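Lipoprotein (Clostridioides difficile, PDB 7RAG) binds the CwlD amidase and activates it allosterically during spore formation in this bacterium. Local coordinates at the interface of chains A and B and the interface of chains A and C. Numbering follows the deposited sequence. Chains: chain A/B, Lipoprotein; chain C, Germination-specific N-acetylmuramoyl-L-alanine amidase, Autolysin.

Contact 1: the interface of chains A and B. Residues chain A 164-167; chain B 30-32.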
loop_
_atom_site.group_PDB
_atom_site.type_symbol
_atom_site.label_atom_id
_atom_site.label_comp_id
_atom_site.label_asym_id
_atom_site.label_seq_id
_atom_site.Cartn_x
_atom_site.Cartn_y
_atom_site.Cartn_z
ATOM N N PHE A 164 9.747 -14.049 25.483
ATOM C CA PHE A 164 10.372 -13.018 24.668
ATOM C C PHE A 164 10.972 -11.985 25.591
ATOM O O PHE A 164 10.277 -11.487 26.481
ATOM C CB PHE A 164 9.384 -12.303 23.734
ATOM C CG PHE A 164 8.929 -13.130 22.603
ATOM C CD1 PHE A 164 9.558 -13.036 21.371
ATOM C CD2 PHE A 164 7.874 -14.023 22.770
ATOM C CE1 PHE A 164 9.130 -13.831 20.311
ATOM C CE2 PHE A 164 7.450 -14.809 21.727
ATOM C CZ PHE A 164 8.077 -14.712 20.491
ATOM N N THR A 165 12.239 -11.642 25.361
ATOM C CA THR A 165 12.907 -10.584 26.109
ATOM C C THR A 165 13.449 -9.559 25.129
ATOM O O THR A 165 14.346 -9.865 24.337
ATOM C CB THR A 165 14.039 -11.123 26.978
ATOM O OG1 THR A 165 13.522 -12.141 27.841
ATOM C CG2 THR A 165 14.607 -9.996 27.836
ATOM N N VAL A 166 12.937 -8.338 25.214
ATOM C CA VAL A 166 13.399 -7.240 24.394
ATOM C C VAL A 166 14.205 -6.307 25.279
ATOM O O VAL A 166 13.687 -5.783 26.269
ATOM C CB VAL A 166 12.224 -6.492 23.746
ATOM C CG1 VAL A 166 12.738 -5.296 22.962
ATOM C CG2 VAL A 166 11.407 -7.424 22.874
ATOM N N LYS A 167 15.457 -6.074 24.915
ATOM C CA LYS A 167 16.283 -5.048 25.543
ATOM C C LYS A 167 16.442 -3.897 24.562
ATOM O O LYS A 167 16.927 -4.094 23.438
ATOM C CB LYS A 167 17.646 -5.606 25.964
ATOM C CG LYS A 167 17.606 -6.423 27.277
ATOM C CD LYS A 167 18.758 -7.406 27.378
ATOM C CE LYS A 167 18.847 -8.045 28.779
ATOM N NZ LYS A 167 20.110 -7.652 29.540
ATOM N N GLU B 30 17.390 -5.813 21.068
ATOM C CA GLU B 30 17.985 -7.134 21.207
ATOM C C GLU B 30 16.932 -8.068 21.778
ATOM O O GLU B 30 16.499 -7.883 22.918
ATOM C CB GLU B 30 19.205 -7.079 22.122
ATOM C CG GLU B 30 20.210 -6.056 21.681
ATOM C CD GLU B 30 21.418 -5.985 22.580
ATOM O OE1 GLU B 30 21.431 -6.663 23.644
ATOM O OE2 GLU B 30 22.356 -5.244 22.207
ATOM N N VAL B 31 16.518 -9.065 21.001
ATOM C CA VAL B 31 15.394 -9.913 21.369
ATOM C C VAL B 31 15.903 -11.318 21.627
ATOM O O VAL B 31 16.585 -11.899 20.779
ATOM C CB VAL B 31 14.314 -9.930 20.276
ATOM C CG1 VAL B 31 13.148 -10.761 20.734
ATOM C CG2 VAL B 31 13.882 -8.512 19.921
ATOM N N GLU B 32 15.568 -11.867 22.788
ATOM C CA GLU B 32 15.776 -13.279 23.087
ATOM C C GLU B 32 14.435 -14.011 23.012
ATOM O O GLU B 32 13.447 -13.589 23.631
ATOM C CB GLU B 32 16.412 -13.457 24.467
ATOM C CG GLU B 32 16.763 -14.909 24.765
ATOM C CD GLU B 32 17.062 -15.206 26.252
ATOM O OE1 GLU B 32 16.167 -14.997 27.114
ATOM O OE2 GLU B 32 18.183 -15.681 26.549
HETATM O O HOH W 1 13.178 -14.447 26.669
#
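A:Thr165 and B:Glu32 face each other as a mutually bonded pair where strand 164-169 of chain A runs antiparallel to strand 24-33 of chain B. A:Thr165 N donates to B:Glu32 O at 2.9 Å, and B:Glu32 N returns a bond to A:Thr165 O at 2.8 Å. Two residues along, A:Lys167 N reaches B:Glu30 O at 2.9 Å, and B:Glu30 N reaches A:Lys167 O at 3.0 Å. Between these pairs, A:Val166 and B:Val31 lie side by side on one face of the sheet, their CG2 methyls 4.0 Å apart. The bonded ladder is the tight part, with the valine methyls at ordinary contact distance. The opposite face is looser and partly hydrated. With OG1 beside its backbone N (chi1 -56°), the A:Thr165 hydroxyl lies 2.6 Å from water 1, which also links to B:Glu32 O and to the carboxylate oxygen B:Glu32 OE1. On the same face, A:Lys167 NZ stays 6.1 Å from B:Glu30 OE1, so opposite charges may attract over a distance without a salt bridge. Backbone pairing of this kind, which hardly depends on side-chain identity, joins the two lipoprotein copies into a continuous intermolecular sheet that probably stabilises a dimer.

Contact 2: the interface of chains A and C. Residues chain A 63-64, 67; chain C 51, 54-55, 58, 199.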
loop_
_atom_site.group_PDB
_atom_site.type_symbol
_atom_site.label_atom_id
_atom_site.label_comp_id
_atom_site.label_asym_id
_atom_site.label_seq_id
_atom_site.Cartn_x
_atom_site.Cartn_y
_atom_site.Cartn_z
ATOM N N HIS A 63 21.283 -14.328 8.199
ATOM C CA HIS A 63 20.220 -14.825 7.331
ATOM C C HIS A 63 19.092 -13.806 7.195
ATOM O O HIS A 63 18.488 -13.675 6.122
ATOM C CB HIS A 63 19.700 -16.162 7.885
ATOM C CG HIS A 63 18.366 -16.574 7.347
ATOM N ND1 HIS A 63 17.410 -17.186 8.129
ATOM C CD2 HIS A 63 17.821 -16.454 6.113
ATOM C CE1 HIS A 63 16.334 -17.420 7.401
ATOM N NE2 HIS A 63 16.560 -16.992 6.173
ATOM N N LEU A 64 18.791 -13.080 8.271
ATOM C CA LEU A 64 17.647 -12.180 8.273
ATOM C C LEU A 64 17.999 -10.744 7.925
ATOM O O LEU A 64 17.086 -9.943 7.706
ATOM C CB LEU A 64 16.967 -12.203 9.637
ATOM C CG LEU A 64 16.450 -13.562 10.088
ATOM C CD1 LEU A 64 15.794 -13.429 11.444
ATOM C CD2 LEU A 64 15.504 -14.169 9.096
ATOM N N LYS A 67 15.859 -7.977 6.092
ATOM C CA LYS A 67 14.436 -8.291 6.040
ATOM C C LYS A 67 13.681 -7.363 6.977
ATOM O O LYS A 67 14.212 -6.919 7.997
ATOM C CB LYS A 67 14.185 -9.751 6.408
ATOM C CG LYS A 67 14.804 -10.698 5.409
ATOM C CD LYS A 67 14.843 -12.093 5.917
ATOM C CE LYS A 67 14.896 -13.084 4.787
ATOM N NZ LYS A 67 16.148 -12.972 4.047
ATOM N N LYS C 51 16.062 -22.179 9.430
ATOM C CA LYS C 51 15.812 -20.909 8.739
ATOM C C LYS C 51 14.397 -20.414 9.009
ATOM O O LYS C 51 14.184 -19.223 9.303
ATOM C CB LYS C 51 16.031 -21.049 7.228
ATOM C CG LYS C 51 17.408 -21.552 6.809
ATOM C CD LYS C 51 18.504 -20.614 7.211
ATOM C CE LYS C 51 19.866 -21.056 6.625
ATOM N NZ LYS C 51 20.945 -20.039 6.869
ATOM N N GLU C 54 13.874 -19.042 12.448
ATOM C CA GLU C 54 14.329 -17.658 12.569
ATOM C C GLU C 54 13.318 -16.673 11.974
ATOM O O GLU C 54 13.010 -15.638 12.586
ATOM C CB GLU C 54 15.704 -17.498 11.926
ATOM C CG GLU C 54 16.774 -18.096 12.770
ATOM C CD GLU C 54 18.153 -18.020 12.149
ATOM O OE1 GLU C 54 18.268 -17.560 10.980
ATOM O OE2 GLU C 54 19.117 -18.435 12.847
ATOM N N LEU C 55 12.765 -16.996 10.798
ATOM C CA LEU C 55 11.749 -16.121 10.204
ATOM C C LEU C 55 10.572 -15.918 11.150
ATOM O O LEU C 55 10.130 -14.788 11.380
ATOM C CB LEU C 55 11.258 -16.687 8.867
ATOM C CG LEU C 55 12.285 -16.552 7.738
ATOM C CD1 LEU C 55 11.876 -17.393 6.532
ATOM C CD2 LEU C 55 12.484 -15.099 7.353
ATOM N N SER C 58 11.496 -14.061 14.596
ATOM C CA SER C 58 11.800 -12.639 14.445
ATOM C C SER C 58 10.558 -11.826 14.120
ATOM O O SER C 58 10.599 -10.599 14.243
ATOM C CB SER C 58 12.883 -12.404 13.379
ATOM O OG SER C 58 12.492 -12.881 12.107
ATOM N N TRP C 199 11.553 -18.837 3.301
ATOM C CA TRP C 199 10.798 -17.625 3.017
ATOM C C TRP C 199 9.432 -17.942 2.412
ATOM O O TRP C 199 8.410 -17.375 2.829
ATOM C CB TRP C 199 11.596 -16.732 2.076
ATOM C CG TRP C 199 10.864 -15.513 1.758
ATOM C CD1 TRP C 199 10.193 -15.235 0.604
ATOM C CD2 TRP C 199 10.654 -14.400 2.629
ATOM N NE1 TRP C 199 9.596 -14.009 0.699
ATOM C CE2 TRP C 199 9.864 -13.475 1.933
ATOM C CE3 TRP C 199 11.071 -14.093 3.927
ATOM C CZ2 TRP C 199 9.479 -12.264 2.490
ATOM C CZ3 TRP C 199 10.693 -12.894 4.478
ATOM C CH2 TRP C 199 9.904 -11.992 3.763
#
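A:His63 meets C:Glu54 through a hydrogen bond: the imidazole ND1 donates to the carboxylate oxygen OE1 at 3.0 Å, with 162° at the hydrogen. The acceptor lies essentially in the ring plane, and the ring and carboxylate planes are 29° apart, so the carboxylate oxygen is met almost end-on by the imidazole N-H, with the two groups not far from coplanar. A:His63 CG stands anti to the backbone N (chi1 163°), which carries the ring toward helix 41-58 of the amidase. Both ring faces are covered: C:Lys51 CD makes a CH-pi contact over one, 3.9 Å from the centroid, and A:Leu64 CD2 of the same chain lies toward the rim of the other. Apolar packing follows along the helix. A:Leu64 splits its branches, CD2 touching C:Leu55 CD2 at 3.6 Å and CD1 touching C:Ser58 CB at 3.6 Å. The C:Ser58 hydroxyl is turned back to its own helix, bonding C:Glu54 O at 2.8 Å. At the far margin A:Lys67 bends at chi4; its CE rests 4.0 Å from C:Trp199 CE3 and its NZ bonds A:His63 O. The lipoprotein's 3-10 helix thereby docks on an amidase helix that starts at the zinc ligand C:Glu41, a plausible path for allosteric activation.

Contact 3: the interface of chains A and B. Residues chain A 123, 125, 143, 148; chain B 11-12, 15.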
loop_
_atom_site.group_PDB
_atom_site.type_symbol
_atom_site.label_atom_id
_atom_site.label_comp_id
_atom_site.label_asym_id
_atom_site.label_seq_id
_atom_site.Cartn_x
_atom_site.Cartn_y
_atom_site.Cartn_z
ATOM N N LEU A 123 10.443 2.059 36.487
ATOM C CA LEU A 123 8.991 1.982 36.468
ATOM C C LEU A 123 8.635 0.653 35.808
ATOM O O LEU A 123 8.971 0.431 34.645
ATOM C CB LEU A 123 8.433 3.187 35.707
ATOM C CG LEU A 123 6.969 3.441 35.308
ATOM C CD1 LEU A 123 6.197 4.159 36.367
ATOM C CD2 LEU A 123 6.893 4.243 34.001
ATOM N N LEU A 125 5.760 -1.889 34.558
ATOM C CA LEU A 125 4.374 -1.863 34.106
ATOM C C LEU A 125 3.993 -3.256 33.635
ATOM O O LEU A 125 4.641 -3.801 32.738
ATOM C CB LEU A 125 4.197 -0.864 32.970
ATOM C CG LEU A 125 4.791 0.518 33.198
ATOM C CD1 LEU A 125 4.458 1.410 32.013
ATOM C CD2 LEU A 125 4.256 1.112 34.484
ATOM N N VAL A 143 10.795 0.608 32.447
ATOM C CA VAL A 143 11.085 1.956 31.980
ATOM C C VAL A 143 12.129 2.569 32.906
ATOM O O VAL A 143 12.053 2.416 34.130
ATOM C CB VAL A 143 9.805 2.817 31.940
ATOM C CG1 VAL A 143 10.103 4.185 31.334
ATOM C CG2 VAL A 143 8.712 2.106 31.165
ATOM N N LYS A 148 12.624 8.031 31.406
ATOM C CA LYS A 148 11.312 7.539 30.970
ATOM C C LYS A 148 11.389 6.817 29.632
ATOM O O LYS A 148 10.374 6.668 28.950
ATOM C CB LYS A 148 10.265 8.663 30.890
ATOM C CG LYS A 148 10.436 9.767 31.939
ATOM C CD LYS A 148 9.695 9.458 33.215
ATOM C CE LYS A 148 10.442 9.968 34.423
ATOM N NZ LYS A 148 11.032 11.311 34.231
ATOM N N VAL B 11 5.886 9.547 38.084
ATOM C CA VAL B 11 6.754 8.981 37.054
ATOM C C VAL B 11 5.922 8.383 35.930
ATOM O O VAL B 11 6.215 8.584 34.743
ATOM C CB VAL B 11 7.710 7.934 37.658
ATOM C CG1 VAL B 11 8.373 7.136 36.551
ATOM C CG2 VAL B 11 8.784 8.596 38.501
ATOM N N TYR B 12 4.866 7.648 36.284
ATOM C CA TYR B 12 4.046 7.010 35.262
ATOM C C TYR B 12 3.386 8.036 34.350
ATOM O O TYR B 12 3.342 7.853 33.125
ATOM C CB TYR B 12 2.992 6.120 35.915
ATOM C CG TYR B 12 2.082 5.473 34.903
ATOM C CD1 TYR B 12 0.722 5.743 34.889
ATOM C CD2 TYR B 12 2.594 4.614 33.939
ATOM C CE1 TYR B 12 -0.110 5.156 33.952
ATOM C CE2 TYR B 12 1.779 4.020 33.006
ATOM C CZ TYR B 12 0.423 4.293 33.010
ATOM O OH TYR B 12 -0.398 3.700 32.069
ATOM N N PHE B 15 5.859 9.509 32.000
ATOM C CA PHE B 15 6.097 8.571 30.905
ATOM C C PHE B 15 4.976 8.629 29.867
ATOM O O PHE B 15 5.239 8.613 28.654
ATOM C CB PHE B 15 6.249 7.158 31.472
ATOM C CG PHE B 15 6.244 6.067 30.429
ATOM C CD1 PHE B 15 7.385 5.787 29.688
ATOM C CD2 PHE B 15 5.103 5.298 30.207
ATOM C CE1 PHE B 15 7.385 4.769 28.724
ATOM C CE2 PHE B 15 5.096 4.283 29.246
ATOM C CZ PHE B 15 6.240 4.021 28.502
#
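The backbone carbonyl oxygen of A:Lys148 is the polar atom nearest the partner, meeting the rim of the B:Phe15 ring in plane. It lies 3.2 Å from B:Phe15 CD1, with CE1 beside it, an edge-on approach that presents ring C-H groups to the oxygen. A:Val143 comes over a face of the phenyl group instead: its CG1 is 3.6 Å from B:Phe15 CD1, and its CG2 stands 3.8 Å above the ring plane, displaced toward the rim. Farther round, A:Leu123 CD2 touches B:Phe15 CB, and A:Leu125 CD1 reaches B:Phe15 CE2 at 4.0 Å. B:Phe15 holds CG anti to its backbone N (chi1 169°), which projects the ring from helix 8-21 into this apolar surround. One helical turn earlier, A:Leu123 CD1 fits against B:Val11 CG1 at 3.7 Å, and the two side chains pass alongside one another, pointing opposite ways. The same methyl reaches the B:Tyr12 backbone. A:Leu125 sets both methyls against the CD2-CE2 side of the B:Tyr12 ring, CD1 3.9 Å from B:Tyr12 CE2 and CD2 near B:Tyr12 CD2. The A:Lys148 side chain folds along the helix, bringing CD to 3.9 Å from B:Val11 O. Helix 8-21 of chain B thus lies across strands 122-128 and 138-144 of chain A, packed on the sheet of the other subunit.

Contact 1 and contact 3 both belong to the two-fold interface of the lipoprotein copies, about 19 Å apart between the centres of their C-alpha atoms. Their chain B elements, helix 8-21 and strand 24-33, follow one another in sequence, so one N-terminal stretch of chain B engages chain A twice, an arrangement that suggests an exchange of segments between subunits. Contact 2 lies about 16 Å from contact 1 and 33 Å from contact 3. It occupies a different part of chain A, so amidase docking and lipoprotein pairing may be able to occur together, as in the deposited two-plus-two assembly.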